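Local coordinates for protein hypothetical aldose 1-epimerase (Klebsiella pneumoniae subsp. pneumoniae MGH 78578, PDB 3TY1) that is of unconfirmed function but probably binds carbohydrate, having the beta-supersandwich fold of the galactose mutarotase (aldose 1-epimerase) superfamily, at residues G163-S168 and T177-R182; F214-L219 and Q309-G314; Q247-P252 and K302-V307. All blocks are in the same frame, centred on the assembly; numbering follows the deposited sequence.

Contact 1 (G163-S168 and T177-R182); sequences GLVKES and TLTELR. With SO4 (sulfate ion), chain I.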
loop_
_atom_site.group_PDB
_atom_site.type_symbol
_atom_site.label_atom_id
_atom_site.label_comp_id
_atom_site.label_asym_id
_atom_site.label_seq_id
_atom_site.Cartn_x
_atom_site.Cartn_y
_atom_site.Cartn_z
ATOM N N GLY A 163 8.204 -19.188 -11.162
ATOM C CA GLY A 163 7.381 -18.294 -10.363
ATOM C C GLY A 163 6.141 -17.826 -11.100
ATOM O O GLY A 163 6.275 -17.204 -12.149
ATOM N N LEU A 164 4.956 -18.126 -10.559
ATOM C CA LEU A 164 3.668 -17.717 -11.159
ATOM C C LEU A 164 3.308 -16.323 -10.640
ATOM O O LEU A 164 3.129 -16.142 -9.439
ATOM C CB LEU A 164 2.566 -18.682 -10.765
ATOM C CG LEU A 164 1.156 -18.487 -11.350
ATOM C CD1 LEU A 164 1.232 -18.534 -12.845
ATOM C CD2 LEU A 164 0.160 -19.552 -10.769
ATOM N N VAL A 165 3.214 -15.361 -11.545
ATOM C CA VAL A 165 2.901 -13.955 -11.258
ATOM C C VAL A 165 1.549 -13.645 -11.891
ATOM O O VAL A 165 1.362 -13.741 -13.111
ATOM C CB VAL A 165 3.995 -13.065 -11.803
ATOM C CG1 VAL A 165 3.700 -11.610 -11.470
ATOM C CG2 VAL A 165 5.344 -13.464 -11.193
ATOM N N LYS A 166 0.579 -13.319 -11.059
ATOM C CA LYS A 166 -0.798 -13.194 -11.496
ATOM C C LYS A 166 -1.266 -11.764 -11.601
ATOM O O LYS A 166 -0.932 -10.927 -10.751
ATOM C CB LYS A 166 -1.724 -13.926 -10.543
ATOM C CG LYS A 166 -1.490 -15.416 -10.381
ATOM C CD LYS A 166 -2.625 -15.970 -9.475
ATOM C CE LYS A 166 -2.656 -17.474 -9.372
ATOM N NZ LYS A 166 -3.835 -17.884 -8.529
ATOM N N GLU A 167 -2.060 -11.497 -12.637
ATOM C CA GLU A 167 -2.693 -10.205 -12.864
ATOM C C GLU A 167 -4.181 -10.538 -13.074
ATOM O O GLU A 167 -4.649 -10.536 -14.205
ATOM C CB GLU A 167 -2.085 -9.491 -14.084
ATOM C CG GLU A 167 -0.552 -9.165 -13.917
ATOM C CD GLU A 167 0.074 -8.524 -15.146
ATOM O OE1 GLU A 167 -0.263 -7.364 -15.452
ATOM O OE2 GLU A 167 0.936 -9.159 -15.804
ATOM N N SER A 168 -4.849 -10.864 -11.958
ATOM C CA SER A 168 -6.244 -11.320 -11.854
ATOM C C SER A 168 -7.102 -10.243 -11.220
ATOM O O SER A 168 -6.850 -9.833 -10.079
ATOM C CB SER A 168 -6.279 -12.568 -10.980
ATOM O OG SER A 168 -5.442 -13.572 -11.550
ATOM N N THR A 177 1.443 -15.245 -15.691
ATOM C CA THR A 177 2.700 -15.620 -16.318
ATOM C C THR A 177 3.481 -16.579 -15.450
ATOM O O THR A 177 3.804 -16.242 -14.314
ATOM C CB THR A 177 3.563 -14.379 -16.561
ATOM O OG1 THR A 177 2.811 -13.474 -17.362
ATOM C CG2 THR A 177 4.863 -14.778 -17.294
ATOM N N LEU A 178 3.729 -17.782 -15.964
ATOM C CA LEU A 178 4.588 -18.738 -15.283
ATOM C C LEU A 178 5.967 -18.406 -15.785
ATOM O O LEU A 178 6.342 -18.789 -16.901
ATOM C CB LEU A 178 4.205 -20.193 -15.553
ATOM C CG LEU A 178 5.030 -21.272 -14.814
ATOM C CD1 LEU A 178 5.015 -21.062 -13.295
ATOM C CD2 LEU A 178 4.524 -22.709 -15.171
ATOM N N THR A 179 6.721 -17.664 -14.969
ATOM C CA THR A 179 8.098 -17.312 -15.305
ATOM C C THR A 179 9.005 -18.509 -15.039
ATOM O O THR A 179 8.725 -19.320 -14.133
ATOM C CB THR A 179 8.635 -16.105 -14.522
ATOM O OG1 THR A 179 8.790 -16.466 -13.156
ATOM C CG2 THR A 179 7.746 -14.843 -14.643
ATOM N N GLU A 180 10.079 -18.647 -15.825
ATOM C CA GLU A 180 11.051 -19.725 -15.575
ATOM C C GLU A 180 12.440 -19.305 -16.007
ATOM O O GLU A 180 12.636 -18.844 -17.143
ATOM C CB GLU A 180 10.670 -21.050 -16.272
ATOM C CG GLU A 180 11.571 -22.219 -15.845
ATOM C CD GLU A 180 11.161 -23.585 -16.443
ATOM O OE1 GLU A 180 11.378 -23.834 -17.646
ATOM O OE2 GLU A 180 10.655 -24.415 -15.675
ATOM N N LEU A 181 13.377 -19.425 -15.079
ATOM C CA LEU A 181 14.803 -19.251 -15.341
ATOM C C LEU A 181 15.485 -20.617 -15.255
ATOM O O LEU A 181 15.195 -21.398 -14.343
ATOM C CB LEU A 181 15.386 -18.219 -14.404
ATOM C CG LEU A 181 16.893 -17.971 -14.465
ATOM C CD1 LEU A 181 17.206 -16.516 -14.045
ATOM C CD2 LEU A 181 17.653 -18.999 -13.595
ATOM N N ARG A 182 16.362 -20.906 -16.218
ATOM C CA ARG A 182 17.095 -22.171 -16.273
ATOM C C ARG A 182 18.586 -21.871 -16.281
ATOM O O ARG A 182 19.061 -20.992 -17.014
ATOM C CB ARG A 182 16.738 -22.948 -17.518
ATOM C CG ARG A 182 15.280 -23.167 -17.695
ATOM C CD ARG A 182 15.034 -24.160 -18.851
ATOM N NE ARG A 182 13.607 -24.240 -19.140
ATOM C CZ ARG A 182 13.072 -24.932 -20.134
ATOM N NH1 ARG A 182 13.843 -25.611 -20.980
ATOM N NH2 ARG A 182 11.756 -24.917 -20.294
HETATM S S SO4 I . 12.228 -29.123 -21.710
HETATM O O1 SO4 I . 13.616 -28.809 -22.051
HETATM O O2 SO4 I . 11.637 -29.863 -22.816
HETATM O O3 SO4 I . 12.197 -29.979 -20.536
HETATM O O4 SO4 I . 11.425 -27.919 -21.566
HETATM O O HOH W 1 1.490 -11.930 -15.523
#
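Segments 163-168 and 177-182 pair antiparallel as the two arms of a beta hairpin, their axes 4.6 Å apart at closest approach and their N-to-C directions at 148°. G163 with T179 and V165 with T177 are hydrogen-bonded pairs, and L164 with L178 is the non-hydrogen-bonded pair between them. The V165-T177 bonds are nearly straight and lie in the planes of their carbonyls, V165 N reaching T177 O at 3.0 Å. At the G163-T179 pair both N-H groups come from above the carbonyl planes instead, and the G163 carbonyl takes a second donor: T179 OG1, turned between its own backbone N and carbonyl carbon (chi1 69°), meets G163 O at 2.8 Å in the carbonyl plane, on a lone pair. On the face bearing L164 and L178 both leucines hold CG anti to the backbone N; L178 CD1 lies 4.3 Å from L164 CB, while L164 CD1 rests against the T177 carbonyl. On the other face a water bridges the strands, donating to V165 O and to E167 OE2 and accepting from T177 OG1 at 2.7 Å; E167 carries on to the backbone nitrogens of Y119 and E120. Farther along, R182, its chain extended from CG to NE, grips E180 side-on, NE (2.7 Å) and NH2 both to OE1, while E180 OE2 has R162 as its partner. NH1 and NH2 of R182 make weak bonds to a sulfate, probably from the crystallisation liquor, which R160 also binds. Three arginines, R160, R162 and R182, thus meet E180 and the sulfate here, an arrangement in which the charges would largely balance; on the buried face of V165, T177 and T179 a hydroxyl and a water supplement the backbone ladder.

Contact 2 (F214-L219 and Q309-G314); sequences FGTPIL and QGYVTG
Two backbone hydrogen bonds close the antiparallel pair F214-T313: F214 N gives to T313 O at 2.8 Å and T313 N to F214 O at 2.9 Å, each donor in the plane of the carbonyl it meets. Past G215 the chains part and a water fills in, accepting from T216 N and donating to Y311 O at 2.6 Å. The 214-219 chain then turns on itself, through a cis peptide before P217, and L219 N bonds to G215 O, which brings the L219 side chain back against strand 311-314. With CG anti to the backbone N (chi1 -172°), L219 sends CD2 over one face of the Y311 ring, a CH-pi contact 3.8 Å from the centroid and 14° off the normal. The same methyl is pressed onto V312 CA at 3.4 Å, tighter than usual for two carbons, while CD1 lies 4.2 Å from T313 CG2. T216 CG2 meets the Y311 ring at its edge, 4.0 Å from CD2, so methyl groups of one turn touch both a face and the rim of the tyrosine. Y311 OH bonds to Q250 O, and T313 OG1 to both the Y249 hydroxyl and W301 O. The F214 side chain packs against M81, M113 and, on strand 285-291, A286 and I288. The contact thus lies where strand 204-214 ends beside strand 311-318, whose other edge is paired with strand 297-304, while R80 and G82 bond to the backbone of the turn.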
loop_
_atom_site.group_PDB
_atom_site.type_symbol
_atom_site.label_atom_id
_atom_site.label_comp_id
_atom_site.label_asym_id
_atom_site.label_seq_id
_atom_site.Cartn_x
_atom_site.Cartn_y
_atom_site.Cartn_z
ATOM N N PHE A 214 22.370 -3.029 -17.932
ATOM C CA PHE A 214 23.798 -3.372 -17.798
ATOM C C PHE A 214 24.567 -2.095 -17.503
ATOM O O PHE A 214 24.407 -1.104 -18.205
ATOM C CB PHE A 214 24.339 -4.011 -19.101
ATOM C CG PHE A 214 23.531 -5.185 -19.572
ATOM C CD1 PHE A 214 23.763 -6.465 -19.080
ATOM C CD2 PHE A 214 22.481 -5.000 -20.465
ATOM C CE1 PHE A 214 22.985 -7.559 -19.511
ATOM C CE2 PHE A 214 21.699 -6.058 -20.867
ATOM C CZ PHE A 214 21.965 -7.369 -20.403
ATOM N N GLY A 215 25.356 -2.115 -16.432
ATOM C CA GLY A 215 26.192 -0.968 -16.061
ATOM C C GLY A 215 27.634 -1.428 -16.074
ATOM O O GLY A 215 28.012 -2.375 -16.833
ATOM N N THR A 216 28.455 -0.785 -15.250
ATOM C CA THR A 216 29.859 -1.184 -15.133
ATOM C C THR A 216 29.940 -2.635 -14.600
ATOM O O THR A 216 29.053 -3.057 -13.868
ATOM C CB THR A 216 30.668 -0.225 -14.212
ATOM O OG1 THR A 216 30.108 -0.248 -12.900
ATOM C CG2 THR A 216 30.630 1.196 -14.741
ATOM N N PRO A 217 30.999 -3.391 -14.935
ATOM C CA PRO A 217 32.191 -3.085 -15.732
ATOM C C PRO A 217 32.053 -3.248 -17.230
ATOM O O PRO A 217 33.044 -3.073 -17.942
ATOM C CB PRO A 217 33.202 -4.116 -15.240
ATOM C CG PRO A 217 32.348 -5.312 -14.866
ATOM C CD PRO A 217 31.024 -4.787 -14.423
ATOM N N ILE A 218 30.876 -3.632 -17.721
ATOM C CA ILE A 218 30.665 -3.770 -19.176
ATOM C C ILE A 218 30.527 -2.404 -19.813
ATOM O O ILE A 218 31.219 -2.089 -20.774
ATOM C CB ILE A 218 29.453 -4.629 -19.511
ATOM C CG1 ILE A 218 29.622 -6.042 -18.914
ATOM C CG2 ILE A 218 29.301 -4.719 -21.011
ATOM C CD1 ILE A 218 28.399 -6.951 -19.067
ATOM N N LEU A 219 29.638 -1.585 -19.258
ATOM C CA LEU A 219 29.387 -0.240 -19.764
ATOM C C LEU A 219 30.520 0.654 -19.300
ATOM O O LEU A 219 30.955 0.569 -18.159
ATOM C CB LEU A 219 28.035 0.313 -19.286
ATOM C CG LEU A 219 27.576 1.616 -19.901
ATOM C CD1 LEU A 219 27.326 1.468 -21.393
ATOM C CD2 LEU A 219 26.282 2.076 -19.177
ATOM N N GLN A 309 23.688 9.107 -10.469
ATOM C CA GLN A 309 22.373 9.305 -11.086
ATOM C C GLN A 309 21.874 8.046 -11.771
ATOM O O GLN A 309 20.697 7.759 -11.736
ATOM C CB GLN A 309 22.387 10.439 -12.084
ATOM C CG GLN A 309 21.029 10.790 -12.704
ATOM C CD GLN A 309 20.105 11.605 -11.766
ATOM O OE1 GLN A 309 20.419 11.828 -10.598
ATOM N NE2 GLN A 309 18.961 12.026 -12.295
ATOM N N GLY A 310 22.790 7.308 -12.408
ATOM C CA GLY A 310 22.457 6.104 -13.181
ATOM C C GLY A 310 23.314 6.069 -14.429
ATOM O O GLY A 310 23.192 6.935 -15.296
ATOM N N TYR A 311 24.285 5.155 -14.433
ATOM C CA TYR A 311 25.145 4.918 -15.611
ATOM C C TYR A 311 24.823 3.489 -16.033
ATOM O O TYR A 311 25.316 2.520 -15.454
ATOM C CB TYR A 311 26.617 5.118 -15.273
ATOM C CG TYR A 311 27.526 5.001 -16.495
ATOM C CD1 TYR A 311 27.427 5.919 -17.536
ATOM C CD2 TYR A 311 28.419 3.947 -16.623
ATOM C CE1 TYR A 311 28.255 5.832 -18.671
ATOM C CE2 TYR A 311 29.277 3.836 -17.763
ATOM C CZ TYR A 311 29.167 4.775 -18.794
ATOM O OH TYR A 311 29.945 4.688 -19.922
ATOM N N VAL A 312 23.926 3.370 -17.004
ATOM C CA VAL A 312 23.360 2.097 -17.345
ATOM C C VAL A 312 22.767 2.128 -18.754
ATOM O O VAL A 312 22.394 3.191 -19.267
ATOM C CB VAL A 312 22.241 1.729 -16.277
ATOM C CG1 VAL A 312 21.207 2.831 -16.179
ATOM C CG2 VAL A 312 21.611 0.363 -16.534
ATOM N N THR A 313 22.719 0.960 -19.382
ATOM C CA THR A 313 22.034 0.820 -20.645
ATOM C C THR A 313 21.032 -0.307 -20.564
ATOM O O THR A 313 21.257 -1.349 -19.921
ATOM C CB THR A 313 23.031 0.587 -21.849
ATOM O OG1 THR A 313 22.303 0.594 -23.098
ATOM C CG2 THR A 313 23.762 -0.726 -21.703
ATOM N N GLY A 314 19.905 -0.096 -21.219
ATOM C CA GLY A 314 18.862 -1.122 -21.331
ATOM C C GLY A 314 18.868 -1.679 -22.711
ATOM O O GLY A 314 18.880 -0.892 -23.695
HETATM O O HOH W 2 27.208 1.495 -13.945
#

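Contact 3 (Q247-P252 and K302-V307); sequences QTYQGP and KNTDTV
K302 NZ is gripped by two backbone carbonyls, T248 O at 2.8 Å and W246 O, and its charge also faces the Y249 ring. The bond to T248 comes from above the carbonyl plane, 50° out of it. A bend at chi3 (84°) in the otherwise extended lysine chain brings the ammonium round, 4.9 Å from the centroid of the Y249 ring and 21° off the normal, a cation-pi contact over the face. K302 CE packs 3.7 Å from Y249 CD1, and the Y249 hydroxyl bonds to T313, fixing the far end of the ring. Two carbonyl oxygens and a ring face would stabilise the protonated lysine in this largely buried position. Next along, T304 CG2 lies 4.0 Å from Y249 CD1 and also touches the Q250 carbonyl. Its hydroxyl, between the backbone N and the carbonyl carbon, shares a water with Q250 N, which donates to that water at 3.1 Å. T304 is the centre of an inverse gamma turn, where the strand gives way to loop. There P252 lies against the backbone, its CA 3.2 Å from D305 O in a CA-H...O contact. The P252 ring and V307 lie side by side, CG 3.8 Å from V307 CG2. D305 OD1 accepts T306 N at 2.8 Å, from above the carboxylate plane, and also bonds to Y202 of the third subunit, while T306 OG1 meets D201 of that subunit. The loop between strands 231-234 and 259-265 thus packs along the end of strand 297-304, which pairs on one side with strand 259-265, through K302 and M259, and on the other with strand 311-318, through N303 and V312.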
loop_
_atom_site.group_PDB
_atom_site.type_symbol
_atom_site.label_atom_id
_atom_site.label_comp_id
_atom_site.label_asym_id
_atom_site.label_seq_id
_atom_site.Cartn_x
_atom_site.Cartn_y
_atom_site.Cartn_z
ATOM N N GLN A 247 25.802 3.086 -31.946
ATOM C CA GLN A 247 26.562 1.897 -31.587
ATOM C C GLN A 247 27.558 2.106 -30.437
ATOM O O GLN A 247 28.072 1.122 -29.939
ATOM C CB GLN A 247 27.364 1.372 -32.786
ATOM C CG GLN A 247 26.521 0.983 -34.010
ATOM C CD GLN A 247 27.346 0.716 -35.282
ATOM O OE1 GLN A 247 27.756 1.651 -35.995
ATOM N NE2 GLN A 247 27.544 -0.559 -35.594
ATOM N N THR A 248 27.860 3.349 -30.060
ATOM C CA THR A 248 28.959 3.643 -29.139
ATOM C C THR A 248 28.435 4.396 -27.933
ATOM O O THR A 248 27.586 5.272 -28.057
ATOM C CB THR A 248 30.073 4.437 -29.860
ATOM O OG1 THR A 248 30.527 3.665 -30.991
ATOM C CG2 THR A 248 31.261 4.701 -28.948
ATOM N N TYR A 249 28.935 4.031 -26.755
ATOM C CA TYR A 249 28.534 4.676 -25.503
ATOM C C TYR A 249 29.563 5.707 -25.044
ATOM O O TYR A 249 30.778 5.513 -25.195
ATOM C CB TYR A 249 28.335 3.627 -24.384
ATOM C CG TYR A 249 27.190 2.664 -24.586
ATOM C CD1 TYR A 249 25.892 2.983 -24.175
ATOM C CD2 TYR A 249 27.398 1.416 -25.151
ATOM C CE1 TYR A 249 24.844 2.112 -24.365
ATOM C CE2 TYR A 249 26.343 0.496 -25.294
ATOM C CZ TYR A 249 25.070 0.854 -24.906
ATOM O OH TYR A 249 24.035 -0.034 -25.057
ATOM N N GLN A 250 29.057 6.796 -24.465
ATOM C CA GLN A 250 29.866 7.789 -23.768
ATOM C C GLN A 250 30.175 7.287 -22.344
ATOM O O GLN A 250 29.551 6.354 -21.845
ATOM C CB GLN A 250 29.099 9.114 -23.647
ATOM C CG GLN A 250 28.764 9.794 -24.984
ATOM C CD GLN A 250 27.958 11.093 -24.825
ATOM O OE1 GLN A 250 27.954 11.731 -23.772
ATOM N NE2 GLN A 250 27.276 11.478 -25.879
ATOM N N GLY A 251 31.146 7.946 -21.707
ATOM C CA GLY A 251 31.455 7.740 -20.300
ATOM C C GLY A 251 30.333 8.416 -19.497
ATOM O O GLY A 251 29.430 9.037 -20.091
ATOM N N PRO A 252 30.386 8.317 -18.151
ATOM C CA PRO A 252 29.367 8.964 -17.302
ATOM C C PRO A 252 29.333 10.468 -17.534
ATOM O O PRO A 252 30.354 11.120 -17.390
ATOM C CB PRO A 252 29.830 8.630 -15.886
ATOM C CG PRO A 252 30.659 7.373 -16.043
ATOM C CD PRO A 252 31.332 7.500 -17.360
ATOM N N LYS A 302 19.947 4.372 -23.537
ATOM C CA LYS A 302 21.324 4.791 -23.265
ATOM C C LYS A 302 21.241 5.827 -22.152
ATOM O O LYS A 302 20.993 6.992 -22.399
ATOM C CB LYS A 302 21.995 5.387 -24.494
ATOM C CG LYS A 302 21.949 4.452 -25.700
ATOM C CD LYS A 302 22.711 5.046 -26.915
ATOM C CE LYS A 302 24.197 4.778 -26.868
ATOM N NZ LYS A 302 24.844 5.029 -28.218
ATOM N N ASN A 303 21.453 5.378 -20.930
ATOM C CA ASN A 303 21.324 6.240 -19.747
ATOM C C ASN A 303 22.723 6.483 -19.205
ATOM O O ASN A 303 23.055 6.048 -18.093
ATOM C CB ASN A 303 20.367 5.583 -18.733
ATOM C CG ASN A 303 19.806 6.577 -17.710
ATOM O OD1 ASN A 303 18.692 7.038 -17.853
ATOM N ND2 ASN A 303 20.603 6.937 -16.700
ATOM N N THR A 304 23.533 7.190 -20.002
ATOM C CA THR A 304 24.945 7.405 -19.672
ATOM C C THR A 304 25.144 8.706 -18.888
ATOM O O THR A 304 25.977 9.544 -19.234
ATOM C CB THR A 304 25.823 7.312 -20.917
ATOM O OG1 THR A 304 25.288 8.184 -21.921
ATOM C CG2 THR A 304 25.827 5.859 -21.410
ATOM N N ASP A 305 24.401 8.830 -17.781
ATOM C CA ASP A 305 24.490 9.986 -16.901
ATOM C C ASP A 305 25.597 9.677 -15.846
ATOM O O ASP A 305 26.463 8.809 -16.071
ATOM C CB ASP A 305 23.093 10.307 -16.284
ATOM C CG ASP A 305 22.936 11.789 -15.874
ATOM O OD1 ASP A 305 23.441 12.153 -14.821
ATOM O OD2 ASP A 305 22.332 12.597 -16.612
ATOM N N THR A 306 25.585 10.356 -14.697
ATOM C CA THR A 306 26.637 10.168 -13.712
ATOM C C THR A 306 26.433 8.797 -13.055
ATOM O O THR A 306 25.326 8.193 -13.093
ATOM C CB THR A 306 26.654 11.277 -12.604
ATOM O OG1 THR A 306 25.616 11.005 -11.652
ATOM C CG2 THR A 306 26.508 12.700 -13.163
ATOM N N VAL A 307 27.490 8.285 -12.425
ATOM C CA VAL A 307 27.403 6.986 -11.789
ATOM C C VAL A 307 26.356 6.985 -10.664
ATOM O O VAL A 307 25.575 6.051 -10.539
ATOM C CB VAL A 307 28.774 6.433 -11.330
ATOM C CG1 VAL A 307 28.574 5.110 -10.599
ATOM C CG2 VAL A 307 29.760 6.197 -12.561
HETATM O O HOH W 3 25.975 7.146 -24.600
#

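In the fold
Contacts 2 and 3 form one cluster, their centres about 7 Å apart; contact 1 lies on the opposite side of the chain's centre, with nearest atoms about 12 Å from contact 2 and 21 Å from contact 3. Contact 1 joins hairpin neighbours within the antiparallel sheet and is mostly buried. Contact 2, buried, and contact 3, partly exposed, tie loops to adjacent strands 311-318 and 297-304 of the mixed sheet and touch through the hydroxyls of Y311 and T313. Both touch the third subunit, contact 3 with hydrogen bonds; contact 1 touches the second. Backbone bonding dominates contact 1, apolar packing joins it in contact 2, and a lysine with loop carbonyls, ring and proline carries contact 3.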